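Local coordinates for uncharacterized protein (Bacteroides eggerthii, PDB 4GDZ) that is of unknown function, belongs to the DUF4251 family and binds a magnesium ion in the crystal, at residues L133-V144 with M155-P163. Residues are numbered along the deposited sequence; the frame is centred on the assembly and turned at random. Where two conformers were deposited one is given.
Sequences LTLTNGDNNATV and MTLSGSLLP
Asn140 and Leu161 grip each other twice where strand 141-144 begins beside strand 155-163. The backbone N of Leu161 gives a nearly straight bond to O of Asn140 (2.8 Å), and the Asn140 amide returns a longer one, ND2 to O of Leu161 at 3.2 Å, arriving from above the carbonyl plane rather than on a lone pair. With chi1 at 70°, CG sits between the backbone N and carbonyl carbon of Asn140, which places the amide beside Leu161 O, while ND2 also lies against CD2 of Leu162. Asparagine suits this place, since its short side chain brings an N-H to a strand carbonyl; an alanine here would probably leave Leu161 O without this donor and the Leu162 methyl with less to rest on. Beyond it the ladder is regular: paired backbone bonds join Ala142 to Gly159 and Val144 to Leu157, with Val144 N 2.8 Å from Leu157 O.

One face is apolar, buried and well filled. Leu161, with CG anti to its own N (chi1 -175°), sets CB 4.1 Å from Ala142 CB, sends its methyls to Leu133 (CD1 to CD1, 4.3 Å) and Leu135, and also packs on Leu42 of helix 28-44. Small Ala142 leaves room for this leucine, and Val144 CG1 meets Leu157 CB at 4.2 Å.

The other face is more polar, and opens to solvent at its Asn141 and Ser160 end. Thr156 and Ser158 are buried although polar: Thr156 touches Thr143 by their CG2 methyls (3.7 Å), its OG1 bonding Thr145, and Ser158 OG turns to Gln53. Strands 128-135, 141-148 and 155-163 form an antiparallel meander, the last two being the hairpin; 155-163 pairs onward with 46-55, with the Leu135 and Leu161 end of the apolar face against helix 28-44.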
loop_
_atom_site.group_PDB
_atom_site.type_symbol
_atom_site.label_atom_id
_atom_site.label_comp_id
_atom_site.label_asym_id
_atom_site.label_seq_id
_atom_site.Cartn_x
_atom_site.Cartn_y
_atom_site.Cartn_z
ATOM N N LEU A 133 0.901 13.661 8.501
ATOM C CA LEU A 133 -0.416 13.601 7.870
ATOM C C LEU A 133 -0.288 13.965 6.402
ATOM O O LEU A 133 0.389 14.940 6.049
ATOM C CB LEU A 133 -1.358 14.565 8.614
ATOM C CG LEU A 133 -2.798 14.827 8.166
ATOM C CD1 LEU A 133 -3.505 15.609 9.262
ATOM C CD2 LEU A 133 -2.826 15.616 6.870
ATOM N N THR A 134 -0.946 13.184 5.536
ATOM C CA THR A 134 -0.927 13.423 4.105
ATOM C C THR A 134 -2.368 13.467 3.593
ATOM O O THR A 134 -3.225 12.712 4.056
ATOM C CB THR A 134 -0.154 12.343 3.328
ATOM O OG1 THR A 134 -0.769 11.072 3.586
ATOM C CG2 THR A 134 1.321 12.339 3.744
ATOM N N LEU A 135 -2.619 14.395 2.678
ATOM C CA LEU A 135 -3.930 14.593 2.052
ATOM C C LEU A 135 -3.705 14.630 0.557
ATOM O O LEU A 135 -2.965 15.468 0.058
ATOM C CB LEU A 135 -4.569 15.919 2.539
ATOM C CG LEU A 135 -5.915 16.368 1.941
ATOM C CD1 LEU A 135 -7.041 15.483 2.435
ATOM C CD2 LEU A 135 -6.206 17.833 2.270
ATOM N N THR A 136 -4.343 13.727 -0.165
ATOM C CA THR A 136 -4.306 13.747 -1.625
ATOM C C THR A 136 -5.384 14.725 -2.187
ATOM O O THR A 136 -6.495 14.836 -1.648
ATOM C CB THR A 136 -4.456 12.313 -2.185
ATOM O OG1 THR A 136 -3.343 11.531 -1.730
ATOM C CG2 THR A 136 -4.456 12.288 -3.732
ATOM N N ASN A 137 -5.025 15.459 -3.234
ATOM C CA ASN A 137 -5.973 16.344 -3.928
ATOM C C ASN A 137 -7.279 15.608 -4.286
ATOM O O ASN A 137 -7.281 14.395 -4.545
ATOM C CB ASN A 137 -5.326 16.937 -5.192
ATOM C CG ASN A 137 -6.279 17.833 -5.992
ATOM O OD1 ASN A 137 -6.840 18.806 -5.477
ATOM N ND2 ASN A 137 -6.456 17.505 -7.264
ATOM N N GLY A 138 -8.389 16.345 -4.266
ATOM C CA GLY A 138 -9.648 15.851 -4.807
ATOM C C GLY A 138 -10.613 15.247 -3.808
ATOM O O GLY A 138 -11.765 15.021 -4.141
ATOM N N ASP A 139 -10.175 14.978 -2.582
ATOM C CA ASP A 139 -11.082 14.408 -1.595
ATOM C C ASP A 139 -10.564 14.786 -0.197
ATOM O O ASP A 139 -9.555 15.487 -0.081
ATOM C CB ASP A 139 -11.136 12.879 -1.797
ATOM C CG ASP A 139 -12.279 12.206 -1.036
ATOM O OD1 ASP A 139 -13.322 12.854 -0.777
ATOM O OD2 ASP A 139 -12.113 11.019 -0.679
ATOM N N ASN A 140 -11.253 14.345 0.853
ATOM C CA ASN A 140 -10.772 14.581 2.217
ATOM C C ASN A 140 -10.262 13.330 2.924
ATOM O O ASN A 140 -10.156 13.339 4.149
ATOM C CB ASN A 140 -11.844 15.296 3.058
ATOM C CG ASN A 140 -13.032 14.419 3.365
ATOM O OD1 ASN A 140 -13.323 13.466 2.642
ATOM N ND2 ASN A 140 -13.738 14.745 4.444
ATOM N N ASN A 141 -9.926 12.269 2.183
ATOM C CA ASN A 141 -9.283 11.116 2.808
ATOM C C ASN A 141 -7.813 11.473 3.091
ATOM O O ASN A 141 -7.118 12.043 2.245
ATOM C CB ASN A 141 -9.423 9.802 1.999
ATOM C CG ASN A 141 -8.961 8.549 2.813
ATOM O OD1 ASN A 141 -9.703 7.998 3.640
ATOM N ND2 ASN A 141 -7.730 8.108 2.573
ATOM N N ALA A 142 -7.384 11.198 4.314
ATOM C CA ALA A 142 -6.036 11.501 4.756
ATOM C C ALA A 142 -5.506 10.302 5.491
ATOM O O ALA A 142 -6.268 9.517 6.049
ATOM C CB ALA A 142 -6.043 12.724 5.665
ATOM N N THR A 143 -4.195 10.182 5.493
ATOM C CA THR A 143 -3.482 9.125 6.177
ATOM C C THR A 143 -2.583 9.765 7.212
ATOM O O THR A 143 -1.937 10.800 6.941
ATOM C CB THR A 143 -2.659 8.311 5.157
ATOM O OG1 THR A 143 -3.584 7.807 4.184
ATOM C CG2 THR A 143 -1.891 7.149 5.821
ATOM N N VAL A 144 -2.548 9.181 8.401
ATOM C CA VAL A 144 -1.771 9.752 9.486
ATOM C C VAL A 144 -0.896 8.655 10.080
ATOM O O VAL A 144 -1.356 7.531 10.265
ATOM C CB VAL A 144 -2.712 10.422 10.533
ATOM C CG1 VAL A 144 -3.626 9.403 11.255
ATOM C CG2 VAL A 144 -1.917 11.172 11.570
HETATM N N MSE A 155 2.061 3.808 14.492
HETATM C CA MSE A 155 0.766 3.333 14.020
HETATM C C MSE A 155 0.334 4.241 12.884
HETATM O O MSE A 155 0.516 5.458 12.953
HETATM C CB MSE A 155 -0.276 3.389 15.135
HETATM C CG MSE A 155 -0.064 2.360 16.227
HETATM SE SE MSE A 155 -0.707 2.970 17.952
HETATM C CE MSE A 155 0.443 4.604 17.895
ATOM N N THR A 156 -0.222 3.646 11.832
ATOM C CA THR A 156 -0.669 4.381 10.635
ATOM C C THR A 156 -2.146 4.056 10.429
ATOM O O THR A 156 -2.537 2.882 10.371
ATOM C CB THR A 156 0.207 4.047 9.411
ATOM O OG1 THR A 156 1.555 4.492 9.658
ATOM C CG2 THR A 156 -0.318 4.744 8.093
ATOM N N LEU A 157 -2.950 5.109 10.326
ATOM C CA LEU A 157 -4.406 5.036 10.141
ATOM C C LEU A 157 -4.848 5.962 9.029
ATOM O O LEU A 157 -4.129 6.883 8.665
ATOM C CB LEU A 157 -5.122 5.445 11.427
ATOM C CG LEU A 157 -4.775 4.533 12.625
ATOM C CD1 LEU A 157 -3.617 5.092 13.450
ATOM C CD2 LEU A 157 -6.009 4.330 13.489
ATOM N N SER A 158 -6.031 5.709 8.480
ATOM C CA SER A 158 -6.590 6.577 7.470
ATOM C C SER A 158 -8.015 6.830 7.794
ATOM O O SER A 158 -8.663 6.036 8.509
ATOM C CB SER A 158 -6.432 6.010 6.047
ATOM O OG SER A 158 -7.195 4.836 5.836
ATOM N N GLY A 159 -8.513 7.940 7.268
ATOM C CA GLY A 159 -9.871 8.348 7.494
ATOM C C GLY A 159 -10.191 9.700 6.886
ATOM O O GLY A 159 -9.592 10.074 5.886
ATOM N N SER A 160 -11.183 10.402 7.445
ATOM C CA SER A 160 -11.680 11.672 6.850
ATOM C C SER A 160 -11.100 12.865 7.598
ATOM O O SER A 160 -11.110 12.879 8.813
ATOM C CB SER A 160 -13.195 11.739 6.896
ATOM O OG SER A 160 -13.757 10.720 6.113
ATOM N N LEU A 161 -10.581 13.851 6.874
ATOM C CA LEU A 161 -10.097 15.087 7.484
ATOM C C LEU A 161 -11.206 16.131 7.407
ATOM O O LEU A 161 -11.709 16.449 6.324
ATOM C CB LEU A 161 -8.817 15.577 6.812
ATOM C CG LEU A 161 -8.078 16.792 7.363
ATOM C CD1 LEU A 161 -7.626 16.557 8.791
ATOM C CD2 LEU A 161 -6.863 17.036 6.469
ATOM N N LEU A 162 -11.617 16.636 8.574
ATOM C CA LEU A 162 -12.833 17.455 8.688
ATOM C C LEU A 162 -12.572 18.754 9.441
ATOM O O LEU A 162 -11.798 18.774 10.413
ATOM C CB LEU A 162 -13.921 16.663 9.437
ATOM C CG LEU A 162 -14.478 15.387 8.788
ATOM C CD1 LEU A 162 -15.270 14.608 9.833
ATOM C CD2 LEU A 162 -15.342 15.704 7.559
ATOM N N PRO A 163 -13.251 19.836 9.035
ATOM C CA PRO A 163 -13.280 21.003 9.913
ATOM C C PRO A 163 -13.980 20.642 11.231
ATOM O O PRO A 163 -14.807 19.719 11.264
ATOM C CB PRO A 163 -14.070 22.057 9.125
ATOM C CG PRO A 163 -14.503 21.422 7.853
ATOM C CD PRO A 163 -14.025 20.012 7.790
#